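Local coordinates for protein short chain dehydrogenase (Salmonella typhi, PDB 3G1T) that probably catalyses an NAD(P)(H)-dependent oxidation or reduction, as a short-chain dehydrogenase whose natural substrate is not established, at residues A[27-32]-A[222-227]; A[72-77]-A[119-124]; A[156-161]-A[173-178]. All blocks are in the same frame, centred on the assembly; numbering follows the deposited sequence.

Contact 1 (A[27-32]-A[222-227]); sequences GREAAL and DIMPLY
Helix 25-36, the first helix of the Rossmann fold, meets helix 224-231 here, with Glu29 and Ala30 resting against Met224 and Tyr227. The first turn of helix 25-36 completes the glycine-rich TGxxxGxG sequence of the family, which in relatives wraps round the dinucleotide phosphates; Gly27 is the last glycine of that motif. Met224 does most of the touching. The bend at chi2 brings Met224 SD to 3.6 Å from Ala30 CA, and chi3 (102°) then turns CE onto Tyr227. The methyl of Ala30 gains a looser contact, its CB standing 4.1 Å from Met224 SD. Further out, Glu29 takes part through its hydrocarbon: CG is anti to the backbone N (chi1 -159°) and meets Met224 CG at 3.9 Å, the two side chains running obliquely across each other. On the inner flank Ala30 CB approaches Tyr227 CD1 obliquely at 4.4 Å, while Met224 CE lies 3.8 Å above one face of that ring, offset toward its rim. The methionine thus fills the angle between the helix and the tyrosine, and the whole contact is apolar packing. Behind it, strand 97-99 closes the inner side, Leu99 touching both Ala30 and Tyr227. Helix 48-62 packs on Arg28 and Leu32, and Tyr227 O takes a hydrogen bond from Tyr34 OH at a later turn of helix 25-36.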
loop_
_atom_site.group_PDB
_atom_site.type_symbol
_atom_site.label_atom_id
_atom_site.label_comp_id
_atom_site.label_asym_id
_atom_site.label_seq_id
_atom_site.Cartn_x
_atom_site.Cartn_y
_atom_site.Cartn_z
ATOM N N GLY A 27 3.659 4.670 -21.415
ATOM C CA GLY A 27 3.721 6.170 -21.195
ATOM C C GLY A 27 4.012 6.951 -22.471
ATOM O O GLY A 27 3.302 7.891 -22.847
ATOM N N ARG A 28 5.039 6.549 -23.195
ATOM C CA ARG A 28 5.286 7.133 -24.521
ATOM C C ARG A 28 4.110 6.969 -25.509
ATOM O O ARG A 28 3.740 7.958 -26.212
ATOM C CB ARG A 28 6.545 6.469 -25.097
ATOM C CG ARG A 28 6.770 6.758 -26.540
ATOM C CD ARG A 28 8.022 5.966 -27.040
ATOM N NE ARG A 28 8.263 6.338 -28.419
ATOM C CZ ARG A 28 7.640 5.764 -29.449
ATOM N NH1 ARG A 28 6.762 4.783 -29.231
ATOM N NH2 ARG A 28 7.912 6.156 -30.714
ATOM N N GLU A 29 3.522 5.747 -25.564
ATOM C CA GLU A 29 2.322 5.476 -26.385
ATOM C C GLU A 29 1.166 6.384 -26.046
ATOM O O GLU A 29 0.518 6.941 -26.918
ATOM C CB GLU A 29 1.836 4.022 -26.266
ATOM C CG GLU A 29 0.962 3.573 -27.438
ATOM C CD GLU A 29 1.742 3.514 -28.777
ATOM O OE1 GLU A 29 2.968 3.303 -28.747
ATOM O OE2 GLU A 29 1.138 3.650 -29.836
ATOM N N ALA A 30 0.886 6.556 -24.754
ATOM C CA ALA A 30 -0.242 7.406 -24.381
ATOM C C ALA A 30 0.053 8.878 -24.745
ATOM O O ALA A 30 -0.826 9.586 -25.242
ATOM C CB ALA A 30 -0.555 7.214 -22.904
ATOM N N ALA A 31 1.283 9.326 -24.546
ATOM C CA ALA A 31 1.638 10.723 -24.947
ATOM C C ALA A 31 1.402 10.966 -26.477
ATOM O O ALA A 31 0.740 11.926 -26.921
ATOM C CB ALA A 31 3.030 11.065 -24.524
ATOM N N LEU A 32 1.951 10.080 -27.313
ATOM C CA LEU A 32 1.667 10.101 -28.753
ATOM C C LEU A 32 0.204 10.064 -29.119
ATOM O O LEU A 32 -0.236 10.873 -29.959
ATOM C CB LEU A 32 2.309 8.877 -29.413
ATOM C CG LEU A 32 3.834 9.004 -29.515
ATOM C CD1 LEU A 32 4.281 7.612 -30.047
ATOM C CD2 LEU A 32 4.310 10.099 -30.467
ATOM N N ASP A 222 -2.278 -1.360 -28.954
ATOM C CA ASP A 222 -3.502 -2.141 -28.859
ATOM C C ASP A 222 -4.395 -1.775 -27.694
ATOM O O ASP A 222 -5.627 -1.847 -27.815
ATOM C CB ASP A 222 -3.191 -3.631 -28.753
ATOM C CG ASP A 222 -2.500 -4.201 -30.020
ATOM O OD1 ASP A 222 -2.686 -3.685 -31.129
ATOM O OD2 ASP A 222 -1.757 -5.194 -29.868
ATOM N N ILE A 223 -3.797 -1.387 -26.572
ATOM C CA ILE A 223 -4.578 -1.147 -25.361
ATOM C C ILE A 223 -5.021 0.301 -25.179
ATOM O O ILE A 223 -5.616 0.643 -24.154
ATOM C CB ILE A 223 -3.861 -1.724 -24.075
ATOM C CG1 ILE A 223 -2.521 -1.005 -23.759
ATOM C CG2 ILE A 223 -3.732 -3.260 -24.212
ATOM C CD1 ILE A 223 -2.012 -1.262 -22.329
ATOM N N MET A 224 -4.745 1.138 -26.180
ATOM C CA MET A 224 -5.052 2.602 -26.035
ATOM C C MET A 224 -6.525 3.003 -25.864
ATOM O O MET A 224 -6.751 4.044 -25.232
ATOM C CB MET A 224 -4.418 3.408 -27.179
ATOM C CG MET A 224 -2.873 3.651 -26.950
ATOM S SD MET A 224 -2.267 4.628 -25.525
ATOM C CE MET A 224 -1.723 3.341 -24.387
ATOM N N PRO A 225 -7.503 2.219 -26.373
ATOM C CA PRO A 225 -8.909 2.718 -26.292
ATOM C C PRO A 225 -9.304 3.085 -24.852
ATOM O O PRO A 225 -9.927 4.141 -24.631
ATOM C CB PRO A 225 -9.749 1.551 -26.837
ATOM C CG PRO A 225 -8.820 0.928 -27.892
ATOM C CD PRO A 225 -7.378 1.067 -27.314
ATOM N N LEU A 226 -8.912 2.264 -23.881
ATOM C CA LEU A 226 -9.239 2.578 -22.529
ATOM C C LEU A 226 -8.564 3.854 -22.037
ATOM O O LEU A 226 -9.228 4.634 -21.336
ATOM C CB LEU A 226 -8.908 1.357 -21.613
ATOM C CG LEU A 226 -9.173 1.584 -20.135
ATOM C CD1 LEU A 226 -10.704 1.647 -19.936
ATOM C CD2 LEU A 226 -8.642 0.389 -19.289
ATOM N N TYR A 227 -7.269 4.055 -22.363
ATOM C CA TYR A 227 -6.534 5.261 -22.051
ATOM C C TYR A 227 -7.127 6.526 -22.593
ATOM O O TYR A 227 -7.142 7.530 -21.881
ATOM C CB TYR A 227 -5.063 5.110 -22.531
ATOM C CG TYR A 227 -4.268 4.161 -21.621
ATOM C CD1 TYR A 227 -3.382 4.673 -20.693
ATOM C CD2 TYR A 227 -4.424 2.740 -21.705
ATOM C CE1 TYR A 227 -2.649 3.860 -19.826
ATOM C CE2 TYR A 227 -3.631 1.897 -20.853
ATOM C CZ TYR A 227 -2.776 2.479 -19.947
ATOM O OH TYR A 227 -2.017 1.742 -19.100
#

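Contact 2 (A[72-77]-A[119-124]); sequences DLLTCT and WQDVMQ
Leu74 and Asp121 pack against each other between the 72-77 loop and helix 116-142: Leu74 CD1 sits 3.6 Å from Asp121 CB, brushing the base of the carboxylate. Leu74 puts CG anti to its own N (chi1 -172°), and this swings the methyl toward the helix. One turn on, Gln124 CG packs at 3.6 Å against Leu74 O.

The polar link runs through a water. It donates to Leu73 O at 2.7 Å and to Cys76 O at 2.8 Å, and accepts from Gln124 NE2 at 3.0 Å, tying two loop carbonyls to the helix. Within the loop, Asp72 OD2 accepts from Leu74 N at 3.3 Å, an Asx turn, and Thr77 caps helix 78-91 through Glu80 N.

At the dimer interface Gln124 NE2 also donates to Gln120 OE1 of the second subunit, and Trp119 stacks on Phe131 of that subunit.

Gln124 OE1 accepts from Asn128 ND2, and Asp121 OD1 from Gln117 NE2. With both ends of the Gln124 amide engaged, its rotation is fixed, and one side chain couples the loop's water to the partner subunit.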
loop_
_atom_site.group_PDB
_atom_site.type_symbol
_atom_site.label_atom_id
_atom_site.label_comp_id
_atom_site.label_asym_id
_atom_site.label_seq_id
_atom_site.Cartn_x
_atom_site.Cartn_y
_atom_site.Cartn_z
ATOM N N ASP A 72 12.856 12.729 -11.059
ATOM C CA ASP A 72 13.227 11.373 -10.636
ATOM C C ASP A 72 12.407 11.043 -9.406
ATOM O O ASP A 72 12.639 11.597 -8.345
ATOM C CB ASP A 72 14.711 11.310 -10.303
ATOM C CG ASP A 72 15.253 9.884 -10.162
ATOM O OD1 ASP A 72 16.489 9.736 -10.319
ATOM O OD2 ASP A 72 14.516 8.909 -9.889
ATOM N N LEU A 73 11.430 10.169 -9.573
ATOM C CA LEU A 73 10.428 9.893 -8.532
ATOM C C LEU A 73 11.079 9.203 -7.344
ATOM O O LEU A 73 10.623 9.364 -6.174
ATOM C CB LEU A 73 9.304 9.028 -9.088
ATOM C CG LEU A 73 8.271 9.694 -10.048
ATOM C CD1 LEU A 73 7.167 8.725 -10.348
ATOM C CD2 LEU A 73 7.687 11.024 -9.588
ATOM N N LEU A 74 12.155 8.476 -7.634
ATOM C CA LEU A 74 12.917 7.789 -6.547
ATOM C C LEU A 74 13.486 8.736 -5.539
ATOM O O LEU A 74 13.556 8.413 -4.352
ATOM C CB LEU A 74 14.011 6.871 -7.101
ATOM C CG LEU A 74 14.749 5.952 -6.126
ATOM C CD1 LEU A 74 13.778 5.061 -5.330
ATOM C CD2 LEU A 74 15.898 5.095 -6.871
ATOM N N THR A 75 13.924 9.910 -6.006
ATOM C CA THR A 75 14.684 10.827 -5.151
ATOM C C THR A 75 13.966 12.161 -4.928
ATOM O O THR A 75 14.413 12.967 -4.120
ATOM C CB THR A 75 16.100 11.132 -5.714
ATOM O OG1 THR A 75 15.977 11.884 -6.912
ATOM C CG2 THR A 75 16.942 9.864 -5.966
ATOM N N CYS A 76 12.851 12.385 -5.613
ATOM C CA CYS A 76 12.231 13.717 -5.549
ATOM C C CYS A 76 11.626 14.053 -4.177
ATOM O O CYS A 76 11.173 13.169 -3.432
ATOM C CB CYS A 76 11.198 13.959 -6.666
ATOM S SG CYS A 76 9.646 13.033 -6.443
ATOM N N THR A 77 11.671 15.354 -3.871
ATOM C CA THR A 77 11.103 15.936 -2.658
ATOM C C THR A 77 9.751 16.551 -2.942
ATOM O O THR A 77 9.431 16.850 -4.085
ATOM C CB THR A 77 12.062 17.041 -2.073
ATOM O OG1 THR A 77 12.098 18.186 -2.955
ATOM C CG2 THR A 77 13.542 16.460 -1.885
ATOM N N TRP A 119 12.776 -2.883 -1.820
ATOM C CA TRP A 119 11.370 -2.868 -1.380
ATOM C C TRP A 119 10.976 -1.397 -1.048
ATOM O O TRP A 119 9.931 -0.892 -1.505
ATOM C CB TRP A 119 11.185 -3.790 -0.169
ATOM C CG TRP A 119 9.808 -3.569 0.600
ATOM C CD1 TRP A 119 9.441 -2.458 1.321
ATOM C CD2 TRP A 119 8.677 -4.458 0.621
ATOM N NE1 TRP A 119 8.137 -2.620 1.804
ATOM C CE2 TRP A 119 7.663 -3.845 1.410
ATOM C CE3 TRP A 119 8.445 -5.736 0.111
ATOM C CZ2 TRP A 119 6.422 -4.488 1.674
ATOM C CZ3 TRP A 119 7.227 -6.373 0.348
ATOM C CH2 TRP A 119 6.203 -5.732 1.120
ATOM N N GLN A 120 11.823 -0.698 -0.283
ATOM C CA GLN A 120 11.626 0.734 0.032
ATOM C C GLN A 120 11.611 1.584 -1.221
ATOM O O GLN A 120 10.778 2.502 -1.336
ATOM C CB GLN A 120 12.719 1.221 1.020
ATOM C CG GLN A 120 12.215 1.794 2.355
ATOM C CD GLN A 120 12.819 1.151 3.639
ATOM O OE1 GLN A 120 12.591 1.648 4.723
ATOM N NE2 GLN A 120 13.556 0.026 3.503
ATOM N N ASP A 121 12.482 1.286 -2.189
ATOM C CA ASP A 121 12.521 2.079 -3.459
ATOM C C ASP A 121 11.216 1.958 -4.229
ATOM O O ASP A 121 10.708 2.951 -4.791
ATOM C CB ASP A 121 13.644 1.549 -4.393
ATOM C CG ASP A 121 15.039 1.810 -3.877
ATOM O OD1 ASP A 121 15.212 2.614 -2.988
ATOM O OD2 ASP A 121 16.005 1.182 -4.368
ATOM N N VAL A 122 10.653 0.732 -4.276
ATOM C CA VAL A 122 9.378 0.460 -4.971
ATOM C C VAL A 122 8.291 1.290 -4.299
ATOM O O VAL A 122 7.465 1.913 -5.008
ATOM C CB VAL A 122 8.991 -1.092 -5.043
ATOM C CG1 VAL A 122 7.553 -1.313 -5.506
ATOM C CG2 VAL A 122 9.970 -1.809 -6.006
ATOM N N MET A 123 8.283 1.290 -2.967
ATOM C CA MET A 123 7.242 2.045 -2.242
ATOM C C MET A 123 7.410 3.547 -2.542
ATOM O O MET A 123 6.419 4.282 -2.671
ATOM C CB MET A 123 7.308 1.778 -0.729
ATOM C CG MET A 123 6.656 0.367 -0.359
ATOM S SD MET A 123 4.922 -0.100 -0.855
ATOM C CE MET A 123 4.215 1.062 0.246
ATOM N N GLN A 124 8.651 4.002 -2.580
ATOM C CA GLN A 124 8.929 5.424 -2.761
ATOM C C GLN A 124 8.470 5.886 -4.132
ATOM O O GLN A 124 7.914 7.000 -4.248
ATOM C CB GLN A 124 10.442 5.752 -2.596
ATOM C CG GLN A 124 10.733 7.277 -2.467
ATOM C CD GLN A 124 10.051 7.851 -1.228
ATOM O OE1 GLN A 124 9.855 7.131 -0.274
ATOM N NE2 GLN A 124 9.806 9.181 -1.191
HETATM O O HOH W 1 10.802 10.435 -3.756
#

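Contact 3 (A[156-161]-A[173-178]); sequences VGRQGR and ATEGMM
Arg158 and Glu175 meet edge to oxygen: the NE-H of the guanidinium points at Glu175 OE2, and the salt bridge spans the gap between the 156-161 loop and helix 165-185. Arg158 NE lies 3.0 Å from Glu175 OE2 with an N-H...O angle of 149°, so the bond is moderately bent. The oxygen stays near the guanidinium plane, at its edge, whereas NE approaches from above the carboxylate plane. The two flat groups are tilted 32° against each other, and the side chains as wholes cross at a slant rather than lying alongside.

Each side chain has a kink that makes this possible. Arg158 bends at chi2, bringing CD to 3.5 Å from Glu175 OE2 before NE takes over. Glu175 is folded at chi2 (-82°), which raises its carboxylate toward the loop while CG rests 3.7 Å from Gly157 O. The backbones are closest at Gly157 and Glu175, with their CA atoms 7.0 Å apart.

Neither group depends on the other alone. Glu175 OE2 also accepts from Ser153 OG and is hydrogen-bonded to Thr242 OG1, a hydroxyl that pairs with Arg158 NH2 as well; Arg158 NH1 forms a second salt bridge, to Asp244 OD2. In this way strand 242-244, the outermost strand of the sheet within this chain, is tied to the loop and the helix. On the far side of the loop, Gly160 N donates to Gln179 OE1 of the second subunit.

Helix 165-185 carries the family's YxxxK sequence in its first turns, and Glu175 lies further along it. Three partners grip the buried OE2, one of them cationic, and this probably keeps Glu175 ionised; the arginine, with two acidic partners, should likewise remain charged.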
loop_
_atom_site.group_PDB
_atom_site.type_symbol
_atom_site.label_atom_id
_atom_site.label_comp_id
_atom_site.label_asym_id
_atom_site.label_seq_id
_atom_site.Cartn_x
_atom_site.Cartn_y
_atom_site.Cartn_z
ATOM N N VAL A 156 -2.107 -7.873 -9.770
ATOM C CA VAL A 156 -1.595 -8.144 -8.402
ATOM C C VAL A 156 -1.826 -7.028 -7.416
ATOM O O VAL A 156 -1.471 -7.232 -6.252
ATOM C CB VAL A 156 -0.097 -8.502 -8.317
ATOM C CG1 VAL A 156 0.106 -9.878 -8.947
ATOM C CG2 VAL A 156 0.848 -7.408 -8.954
ATOM N N GLY A 157 -2.472 -5.939 -7.882
ATOM C CA GLY A 157 -3.081 -4.913 -6.984
ATOM C C GLY A 157 -4.485 -5.170 -6.512
ATOM O O GLY A 157 -4.994 -4.410 -5.695
ATOM N N ARG A 158 -5.087 -6.251 -6.963
ATOM C CA ARG A 158 -6.486 -6.665 -6.663
ATOM C C ARG A 158 -6.428 -8.007 -5.950
ATOM O O ARG A 158 -7.222 -8.263 -5.022
ATOM C CB ARG A 158 -7.374 -6.818 -7.884
ATOM C CG ARG A 158 -7.817 -5.556 -8.541
ATOM C CD ARG A 158 -6.687 -4.912 -9.300
ATOM N NE ARG A 158 -7.226 -3.965 -10.307
ATOM C CZ ARG A 158 -7.640 -4.281 -11.549
ATOM N NH1 ARG A 158 -7.482 -5.503 -12.027
ATOM N NH2 ARG A 158 -8.107 -3.321 -12.367
ATOM N N GLN A 159 -5.453 -8.845 -6.337
ATOM C CA GLN A 159 -5.289 -10.141 -5.663
ATOM C C GLN A 159 -3.805 -10.435 -5.604
ATOM O O GLN A 159 -3.134 -10.591 -6.608
ATOM C CB GLN A 159 -6.082 -11.259 -6.380
ATOM C CG GLN A 159 -5.901 -12.617 -5.694
ATOM C CD GLN A 159 -6.481 -12.642 -4.266
ATOM O OE1 GLN A 159 -7.550 -12.039 -4.001
ATOM N NE2 GLN A 159 -5.770 -13.310 -3.329
ATOM N N GLY A 160 -3.251 -10.482 -4.401
ATOM C CA GLY A 160 -1.855 -10.732 -4.226
ATOM C C GLY A 160 -1.486 -12.158 -4.664
ATOM O O GLY A 160 -2.259 -13.084 -4.516
ATOM N N ARG A 161 -0.266 -12.264 -5.181
ATOM C CA ARG A 161 0.282 -13.539 -5.676
ATOM C C ARG A 161 1.737 -13.707 -5.274
ATOM O O ARG A 161 2.472 -12.741 -5.263
ATOM C CB ARG A 161 0.158 -13.635 -7.253
ATOM C CG ARG A 161 -1.259 -13.545 -7.845
ATOM C CD ARG A 161 -1.315 -14.233 -9.314
ATOM N NE ARG A 161 -0.391 -13.612 -10.305
ATOM C CZ ARG A 161 -0.685 -12.608 -11.150
ATOM N NH1 ARG A 161 -1.908 -11.968 -11.166
ATOM N NH2 ARG A 161 0.295 -12.179 -11.941
ATOM N N ALA A 173 -1.617 -0.496 -2.550
ATOM C CA ALA A 173 -1.594 0.883 -1.968
ATOM C C ALA A 173 -2.117 1.907 -2.985
ATOM O O ALA A 173 -2.804 2.927 -2.641
ATOM C CB ALA A 173 -0.148 1.288 -1.558
ATOM N N THR A 174 -1.786 1.668 -4.261
ATOM C CA THR A 174 -2.243 2.570 -5.302
ATOM C C THR A 174 -3.795 2.529 -5.432
ATOM O O THR A 174 -4.444 3.627 -5.580
ATOM C CB THR A 174 -1.622 2.142 -6.687
ATOM O OG1 THR A 174 -0.193 2.268 -6.582
ATOM C CG2 THR A 174 -2.135 3.115 -7.773
ATOM N N GLU A 175 -4.418 1.325 -5.392
ATOM C CA GLU A 175 -5.941 1.235 -5.365
ATOM C C GLU A 175 -6.554 1.994 -4.164
ATOM O O GLU A 175 -7.496 2.744 -4.325
ATOM C CB GLU A 175 -6.414 -0.255 -5.364
ATOM C CG GLU A 175 -5.861 -0.966 -6.698
ATOM C CD GLU A 175 -6.727 -0.714 -7.941
ATOM O OE1 GLU A 175 -7.648 0.157 -7.849
ATOM O OE2 GLU A 175 -6.518 -1.418 -8.992
ATOM N N GLY A 176 -6.013 1.774 -2.987
ATOM C CA GLY A 176 -6.444 2.527 -1.806
ATOM C C GLY A 176 -6.362 4.041 -1.959
ATOM O O GLY A 176 -7.342 4.805 -1.668
ATOM N N MET A 177 -5.221 4.507 -2.432
ATOM C CA MET A 177 -4.996 5.962 -2.521
ATOM C C MET A 177 -5.911 6.528 -3.610
ATOM O O MET A 177 -6.524 7.601 -3.440
ATOM C CB MET A 177 -3.518 6.210 -2.747
ATOM C CG MET A 177 -3.110 7.519 -3.417
ATOM S SD MET A 177 -1.283 7.701 -3.745
ATOM C CE MET A 177 -0.880 6.356 -4.830
ATOM N N MET A 178 -6.089 5.794 -4.719
ATOM C CA MET A 178 -7.058 6.180 -5.736
ATOM C C MET A 178 -8.497 6.249 -5.151
ATOM O O MET A 178 -9.189 7.279 -5.359
ATOM C CB MET A 178 -7.092 5.196 -6.906
ATOM C CG MET A 178 -8.320 5.415 -7.945
ATOM S SD MET A 178 -9.901 4.731 -7.639
ATOM C CE MET A 178 -9.378 2.915 -7.902
#

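Overall arrangement
All three contacts join helices and loops packed around one Rossmann sheet. Contact 1 stands apart, its centre about 25 Å from that of contact 2, on the opposite side of the chain's centre, and about 22 Å from that of contact 3. Contacts 2 and 3 are closer, with centres about 18 Å and nearest atoms about 5 Å apart, and both reach the second subunit through helices 116-142 and 165-185, the pair that packs against its mate in many dimers of this family, contact 3 also through the 156-161 loop. Contact 1 includes the end of the glycine-rich sequence; contact 3 lies just past YxxxK, the catalytic Tyr and Lys of relatives, on one helix.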